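Local coordinates for protein Lys-gingipain W83 (Porphyromonas gingivalis, PDB 6I9A) that cleaves proteins after lysine as a secreted cysteine endopeptidase of family C25, and may act as a virulence factor in periodontal disease, at residues 377-382 against 390-395; 434-439 against 448-453. One frame throughout, in Å; residues are numbered along the deposited sequence.

Contact 1 (377-382 against 390-395)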
ATOM      1  N   TYR A 377      17.753   9.969  16.921  1.00 13.27           N
ATOM      2  CA  TYR A 377      18.606  10.431  15.830  1.00 12.67           C
ATOM      3  C   TYR A 377      19.518  11.510  16.352  1.00 13.30           C
ATOM      4  O   TYR A 377      19.235  12.125  17.394  1.00 14.64           O
ATOM      5  CB  TYR A 377      17.727  10.956  14.659  1.00 13.57           C
ATOM      6  CG  TYR A 377      16.946  12.184  15.028  1.00 13.55           C
ATOM      7  CD1 TYR A 377      17.449  13.451  14.764  1.00 14.70           C
ATOM      8  CD2 TYR A 377      15.728  12.085  15.680  1.00 14.71           C
ATOM      9  CE1 TYR A 377      16.771  14.591  15.152  1.00 17.25           C
ATOM     10  CE2 TYR A 377      15.024  13.218  16.066  1.00 15.09           C
ATOM     11  CZ  TYR A 377      15.558  14.475  15.803  1.00 16.72           C
ATOM     12  OH  TYR A 377      14.879  15.619  16.166  1.00 21.13           O
ATOM     13  N   THR A 378      20.575  11.741  15.601  1.00 12.69           N
ATOM     14  CA  THR A 378      21.492  12.873  15.813  1.00 13.61           C
ATOM     15  C   THR A 378      21.803  13.452  14.449  1.00 13.85           C
ATOM     16  O   THR A 378      22.294  12.748  13.567  1.00 15.44           O
ATOM     17  CB  THR A 378      22.805  12.449  16.532  1.00 15.00           C
ATOM     18  OG1 THR A 378      22.471  11.800  17.750  1.00 18.32           O
ATOM     19  CG2 THR A 378      23.710  13.666  16.829  1.00 18.96           C
ATOM     20  N   LEU A 379      21.533  14.740  14.307  1.00 15.38           N
ATOM     21  CA  LEU A 379      21.894  15.449  13.087  1.00 17.01           C
ATOM     22  C   LEU A 379      23.238  16.138  13.277  1.00 17.97           C
ATOM     23  O   LEU A 379      23.508  16.675  14.363  1.00 18.37           O
ATOM     24  CB  LEU A 379      20.829  16.508  12.756  1.00 18.22           C
ATOM     25  CG  LEU A 379      19.414  16.010  12.509  1.00 18.85           C
ATOM     26  CD1 LEU A 379      18.525  17.142  12.018  1.00 21.61           C
ATOM     27  CD2 LEU A 379      19.381  14.811  11.532  1.00 19.91           C
ATOM     28  N   PRO A 380      24.066  16.205  12.234  1.00 18.89           N
ATOM     29  CA  PRO A 380      25.297  17.019  12.343  1.00 18.65           C
ATOM     30  C   PRO A 380      24.945  18.495  12.405  1.00 19.11           C
ATOM     31  O   PRO A 380      23.897  18.927  11.892  1.00 19.27           O
ATOM     32  CB  PRO A 380      26.061  16.677  11.053  1.00 20.29           C
ATOM     33  CG  PRO A 380      24.973  16.342  10.049  1.00 19.07           C
ATOM     34  CD  PRO A 380      23.897  15.641  10.873  1.00 18.29           C
ATOM     35  N   ALA A 381      25.840  19.305  13.015  1.00 21.99           N
ATOM     36  CA  ALA A 381      25.603  20.753  13.106  1.00 21.98           C
ATOM     37  C   ALA A 381      25.653  21.420  11.735  1.00 20.92           C
ATOM     38  O   ALA A 381      24.999  22.437  11.525  1.00 22.37           O
ATOM     39  CB  ALA A 381      26.650  21.386  14.014  1.00 22.85           C
ATOM     40  N   SER A 382      26.414  20.829  10.790  1.00 22.20           N
ATOM     41  CA  SER A 382      26.470  21.402   9.469  1.00 21.16           C
ATOM     42  C   SER A 382      26.623  20.310   8.421  1.00 19.89           C
ATOM     43  O   SER A 382      26.897  19.159   8.753  1.00 19.99           O
ATOM     44  CB  SER A 382      27.621  22.406   9.380  1.00 27.88           C
ATOM     45  OG  SER A 382      28.844  21.706   9.312  1.00 29.83           O
ATOM     46  N   TYR A 390      27.512  12.071   3.832  1.00 13.92           N
ATOM     47  CA  TYR A 390      27.473  12.556   5.194  1.00 13.58           C
ATOM     48  C   TYR A 390      27.035  11.446   6.104  1.00 13.51           C
ATOM     49  O   TYR A 390      26.186  10.646   5.724  1.00 14.24           O
ATOM     50  CB  TYR A 390      26.498  13.722   5.413  1.00 14.83           C
ATOM     51  CG  TYR A 390      26.711  14.905   4.500  1.00 14.11           C
ATOM     52  CD1 TYR A 390      27.702  15.851   4.764  1.00 14.24           C
ATOM     53  CD2 TYR A 390      25.912  15.094   3.380  1.00 14.12           C
ATOM     54  CE1 TYR A 390      27.899  16.941   3.922  1.00 14.81           C
ATOM     55  CE2 TYR A 390      26.077  16.194   2.544  1.00 14.55           C
ATOM     56  CZ  TYR A 390      27.075  17.118   2.817  1.00 14.12           C
ATOM     57  OH  TYR A 390      27.249  18.169   1.942  1.00 16.01           O
ATOM     58  N   SER A 391      27.514  11.416   7.336  1.00 14.25           N
ATOM     59  CA  SER A 391      27.006  10.479   8.349  1.00 14.56           C
ATOM     60  C   SER A 391      25.923  11.179   9.135  1.00 14.02           C
ATOM     61  O   SER A 391      26.066  12.321   9.570  1.00 14.70           O
ATOM     62  CB  SER A 391      28.147  10.026   9.261  1.00 16.81           C
ATOM     63  OG  SER A 391      28.812  11.122   9.878  1.00 25.11           O
ATOM     64  N   ILE A 392      24.797  10.455   9.336  1.00 14.24           N
ATOM     65  CA  ILE A 392      23.666  10.906  10.113  1.00 13.57           C
ATOM     66  C   ILE A 392      23.306   9.722  11.001  1.00 13.24           C
ATOM     67  O   ILE A 392      23.249   8.614  10.488  1.00 14.63           O
ATOM     68  CB  ILE A 392      22.497  11.450   9.235  1.00 14.68           C
ATOM     69  CG1 ILE A 392      22.974  12.752   8.516  1.00 19.03           C
ATOM     70  CG2 ILE A 392      21.295  11.681  10.098  1.00 17.38           C
ATOM     71  CD1 ILE A 392      21.979  13.509   7.644  1.00 20.88           C
ATOM     72  N   GLN A 393      23.100   9.942  12.301  1.00 13.04           N
ATOM     73  CA  GLN A 393      22.786   8.797  13.131  0.51 13.82           C
ATOM     74  C   GLN A 393      21.280   8.723  13.367  1.00 13.67           C
ATOM     75  O   GLN A 393      20.609   9.730  13.546  1.00 13.23           O
ATOM     76  CB  GLN A 393      23.601   8.808  14.418  0.51 14.27           C
ATOM     77  CG  GLN A 393      25.118   8.764  14.144  0.51 13.32           C
ATOM     78  CD  GLN A 393      25.678  10.100  13.695  0.51 12.68           C
ATOM     79  OE1 GLN A 393      25.202  11.168  14.104  0.51 12.52           O
ATOM     80  NE2 GLN A 393      26.719  10.062  12.864  0.51 15.01           N
ATOM     81  N   ALA A 394      20.774   7.486  13.361  1.00 12.57           N
ATOM     82  CA  ALA A 394      19.354   7.211  13.567  1.00 12.85           C
ATOM     83  C   ALA A 394      19.213   5.760  13.942  1.00 12.41           C
ATOM     84  O   ALA A 394      20.119   4.972  13.700  1.00 13.20           O
ATOM     85  CB  ALA A 394      18.539   7.540  12.320  1.00 13.41           C
ATOM     86  N   SER A 395      18.071   5.383  14.525  1.00 12.62           N
ATOM     87  CA  SER A 395      17.930   3.986  14.907  1.00 12.45           C
ATOM     88  C   SER A 395      18.165   3.049  13.733  1.00 11.51           C
ATOM     89  O   SER A 395      17.789   3.363  12.584  1.00 11.24           O
ATOM     90  CB  SER A 395      16.586   3.676  15.565  1.00 12.46           C
ATOM     91  OG  SER A 395      15.533   3.784  14.612  1.00 11.53           O
TER
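Tyr377 faces Ala394 in an antiparallel non-hydrogen-bonded pair, their CB atoms 4.2 Å apart on the same face of the sheet. The tyrosine CG sits between the backbone N and the carbonyl carbon (chi1 66°), and the end of the ring leads off from Ala394 to rest on Val446 and Lys448 of strand 446-452. Tyr377 CA makes a CA-H...O contact of 3.1 Å with Gln393 O. Thr378 pairs with Gln393 as the hydrogen-bonded pair that follows. Thr378 N gives its hydrogen to Gln393 O over 2.9 Å, and Gln393 N returns a longer bond of 3.2 Å to Thr378 O, bent to 154° at the hydrogen. Both side chains of this pair lie on the face opposite Tyr377 and Ala394. At Leu379 the backbones begin to part, and contact passes to side chains: Leu379 CD2 lies 3.9 Å from Ile392 CG2, a methyl that also packs against Thr378 O. The Pro380 ring crosses the Ile392 side chain at about a right angle, Pro380 CD 3.8 Å from Ile392 CG1. Ile392 continues inward onto Val400, Ile402 and Val436, so the apolar end of the contact joins the domain core. The whole is a short antiparallel beta hairpin at one border of the C-terminal immunoglobulin-like domain of the gingipain, a beta sandwich.

Contact 2 (434-439 against 448-453)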
ATOM      1  N   TYR A 434      18.493  22.969   4.002  1.00 18.29           N
ATOM      2  CA  TYR A 434      18.249  21.632   3.455  1.00 16.20           C
ATOM      3  C   TYR A 434      17.351  20.806   4.341  1.00 16.39           C
ATOM      4  O   TYR A 434      17.526  20.818   5.552  1.00 16.23           O
ATOM      5  CB  TYR A 434      19.604  20.928   3.238  1.00 15.69           C
ATOM      6  CG  TYR A 434      20.348  21.554   2.070  1.00 15.94           C
ATOM      7  CD1 TYR A 434      21.018  22.772   2.211  1.00 16.78           C
ATOM      8  CD2 TYR A 434      20.327  20.966   0.813  1.00 14.17           C
ATOM      9  CE1 TYR A 434      21.658  23.377   1.129  1.00 16.90           C
ATOM     10  CE2 TYR A 434      20.969  21.560  -0.275  1.00 15.30           C
ATOM     11  CZ  TYR A 434      21.592  22.785  -0.114  1.00 16.02           C
ATOM     12  OH  TYR A 434      22.188  23.366  -1.214  1.00 19.42           O
ATOM     13  N   ASP A 435      16.410  20.099   3.729  1.00 13.72           N
ATOM     14  CA  ASP A 435      15.499  19.250   4.487  1.00 13.60           C
ATOM     15  C   ASP A 435      16.172  17.910   4.773  1.00 12.02           C
ATOM     16  O   ASP A 435      16.815  17.351   3.894  1.00 12.05           O
ATOM     17  CB  ASP A 435      14.194  19.052   3.666  1.00 16.30           C
ATOM     18  CG  ASP A 435      13.515  20.385   3.385  1.00 19.11           C
ATOM     19  OD1 ASP A 435      13.422  20.780   2.188  1.00 23.08           O
ATOM     20  OD2 ASP A 435      13.153  21.076   4.353  1.00 20.55           O
ATOM     21  N   VAL A 436      15.943  17.405   5.961  1.00 12.49           N
ATOM     22  CA  VAL A 436      16.431  16.103   6.385  1.00 11.80           C
ATOM     23  C   VAL A 436      15.248  15.369   6.917  1.00 11.29           C
ATOM     24  O   VAL A 436      14.610  15.822   7.859  1.00 12.88           O
ATOM     25  CB  VAL A 436      17.550  16.179   7.443  1.00 13.51           C
ATOM     26  CG1 VAL A 436      18.045  14.781   7.812  1.00 15.65           C
ATOM     27  CG2 VAL A 436      18.706  17.050   6.951  1.00 15.47           C
ATOM     28  N   VAL A 437      14.923  14.220   6.322  1.00 10.88           N
ATOM     29  CA  VAL A 437      13.756  13.399   6.705  1.00 10.75           C
ATOM     30  C   VAL A 437      14.260  12.044   7.078  1.00 10.03           C
ATOM     31  O   VAL A 437      15.084  11.454   6.356  1.00 11.53           O
ATOM     32  CB  VAL A 437      12.686  13.364   5.583  1.00 11.64           C
ATOM     33  CG1 VAL A 437      11.543  12.399   5.939  1.00 11.66           C
ATOM     34  CG2 VAL A 437      12.130  14.767   5.342  1.00 12.58           C
ATOM     35  N   ILE A 438      13.765  11.532   8.210  1.00  9.85           N
ATOM     36  CA  ILE A 438      14.117  10.191   8.678  1.00  9.92           C
ATOM     37  C   ILE A 438      12.852   9.404   8.900  1.00  9.90           C
ATOM     38  O   ILE A 438      11.973   9.872   9.646  1.00 10.10           O
ATOM     39  CB  ILE A 438      14.974  10.224   9.963  1.00 11.39           C
ATOM     40  CG1 ILE A 438      16.180  11.205   9.816  1.00 11.26           C
ATOM     41  CG2 ILE A 438      15.426   8.796  10.350  1.00 12.20           C
ATOM     42  CD1 ILE A 438      17.003  11.364  11.160  1.00 14.33           C
ATOM     43  N   THR A 439      12.744   8.258   8.239  1.00 10.28           N
ATOM     44  CA  THR A 439      11.535   7.420   8.376  1.00 10.41           C
ATOM     45  C   THR A 439      11.951   6.008   8.710  1.00 10.22           C
ATOM     46  O   THR A 439      13.084   5.571   8.460  1.00 10.94           O
ATOM     47  CB  THR A 439      10.711   7.432   7.058  1.00 11.10           C
ATOM     48  OG1 THR A 439      11.510   6.961   5.963  1.00 11.50           O
ATOM     49  CG2 THR A 439      10.137   8.812   6.707  1.00 13.24           C
ATOM     50  N   LYS A 448      13.198  17.643   9.636  1.00 12.42           N
ATOM     51  CA  LYS A 448      14.044  18.716  10.175  1.00 12.91           C
ATOM     52  C   LYS A 448      14.768  19.416   9.035  1.00 13.92           C
ATOM     53  O   LYS A 448      14.576  19.059   7.859  1.00 13.46           O
ATOM     54  CB  LYS A 448      15.054  18.122  11.187  1.00 13.29           C
ATOM     55  CG  LYS A 448      14.412  17.534  12.436  1.00 13.75           C
ATOM     56  CD  LYS A 448      13.775  18.636  13.351  1.00 15.28           C
ATOM     57  CE  LYS A 448      13.000  18.029  14.495  1.00 15.22           C
ATOM     58  NZ  LYS A 448      12.564  19.082  15.454  1.00 16.13           N
ATOM     59  N   GLN A 449      15.545  20.445   9.379  1.00 14.74           N
ATOM     60  CA  GLN A 449      16.322  21.167   8.386  1.00 16.83           C
ATOM     61  C   GLN A 449      17.693  21.434   8.939  1.00 16.65           C
ATOM     62  O   GLN A 449      17.905  21.488  10.158  1.00 18.88           O
ATOM     63  CB  GLN A 449      15.643  22.501   7.972  1.00 21.71           C
ATOM     64  CG  GLN A 449      14.350  22.330   7.187  1.00 24.43           C
ATOM     65  CD  GLN A 449      13.819  23.653   6.683  1.00 38.02           C
ATOM     66  OE1 GLN A 449      13.753  24.650   7.415  1.00 36.10           O
ATOM     67  NE2 GLN A 449      13.415  23.677   5.425  1.00 31.05           N
ATOM     68  N   ILE A 450      18.672  21.512   8.021  1.00 16.27           N
ATOM     69  CA  ILE A 450      20.046  21.911   8.370  1.00 18.51           C
ATOM     70  C   ILE A 450      20.442  23.078   7.461  1.00 21.28           C
ATOM     71  O   ILE A 450      20.310  22.961   6.234  1.00 18.24           O
ATOM     72  CB  ILE A 450      21.076  20.771   8.275  1.00 17.91           C
ATOM     73  CG1 ILE A 450      20.673  19.580   9.176  1.00 17.69           C
ATOM     74  CG2 ILE A 450      22.512  21.294   8.597  1.00 19.27           C
ATOM     75  CD1 ILE A 450      21.669  18.397   9.050  1.00 17.05           C
ATOM     76  N   GLN A 451      20.919  24.184   8.065  1.00 23.76           N
ATOM     77  CA  GLN A 451      21.315  25.368   7.311  0.50 27.10           C
ATOM     78  C   GLN A 451      22.748  25.267   6.809  1.00 26.09           C
ATOM     79  O   GLN A 451      23.654  24.967   7.583  1.00 24.83           O
ATOM     80  CB  GLN A 451      21.114  26.644   8.158  0.50 33.53           C
ATOM     81  CG  GLN A 451      21.555  27.941   7.464  0.50 43.10           C
ATOM     82  CD  GLN A 451      20.882  28.207   6.134  0.50 52.25           C
ATOM     83  OE1 GLN A 451      19.767  27.749   5.852  0.50 56.72           O
ATOM     84  NE2 GLN A 451      21.542  28.975   5.285  0.50 51.79           N
ATOM     85  N   VAL A 452      22.927  25.524   5.497  1.00 24.22           N
ATOM     86  CA  VAL A 452      24.221  25.536   4.814  1.00 25.90           C
ATOM     87  C   VAL A 452      24.506  26.994   4.396  1.00 28.70           C
ATOM     88  O   VAL A 452      23.687  27.602   3.704  1.00 24.29           O
ATOM     89  CB  VAL A 452      24.233  24.565   3.604  1.00 24.79           C
ATOM     90  CG1 VAL A 452      25.501  24.740   2.774  1.00 24.15           C
ATOM     91  CG2 VAL A 452      24.100  23.113   4.067  1.00 23.79           C
ATOM     92  N   GLY A 453      25.646  27.524   4.828  1.00 39.00           N
ATOM     93  CA  GLY A 453      26.053  28.894   4.508  1.00 55.84           C
ATOM     94  C   GLY A 453      25.324  29.955   5.303  1.00 86.65           C
ATOM     95  O   GLY A 453      24.601  29.641   6.248  1.00 70.86           O
TER
HETATM   96  O   HOH W   1      12.215  19.721   6.521  1.00 20.68           O
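The Tyr434 ring meets Val452 obliquely, Tyr434 CD1 3.6 Å from Val452 CG2, while Ile450 O lies at the ring edge, near its plane. Tyr409 packs edge-to-face with the same ring, and the phenol OH is hydrogen-bonded to Glu430 O. Two other flat groups, the Asp435 carboxylate and the Gln449 amide, lie on the other face of the sheet, side by side and pointing the same way, with planes 22° apart. All belong to an antiparallel beta hairpin of the immunoglobulin-like domain, formed by strands 432-439 and 446-452. Tyr434 and Ile450 form one hydrogen-bonded pair, with bonds from Tyr434 N to Ile450 O and from Ile450 N to Tyr434 O. Val436 and Lys448 form the next: Val436 N bonds to Lys448 O and Lys448 N to Val436 O, each over 2.9 Å. On the face of Tyr434, Val436 CG2, anti to the carbonyl carbon, packs 3.9 Å from Ile450 CD1. Between the two pairs, Asp435 faces Gln449 at a non-hydrogen-bonded position. Gln449 NE2 donates to Asp435 OD2 over 2.8 Å, on the syn side of the carboxylate and 28° out of its plane. A water gives a second hydrogen to this oxygen, 2.7 Å from Asp435 OD2, and its other to Lys448 O, 2.8 Å from the water oxygen.

Contact 1 and contact 2 are two hairpins in series: 377-382 with 390-395 comes first along the chain, 434-439 with 448-453 after it. Their centres lie 10 Å apart, both within the C-terminal immunoglobulin-like domain and away from the active site and the metal sites. Strands 377-378 and 446-452 are the outermost of one antiparallel run, and the hairpins containing them pack together: Tyr377 CB comes within 3.6 Å of Ile438 CD1, and Leu379 CD1 within 3.7 Å of Lys448 CB. Pro380 O likewise lies against Ile450 CD1. The first and last strands of the domain are thus brought together by side-chain packing, consistent with a closed, sandwich-like apolar interior.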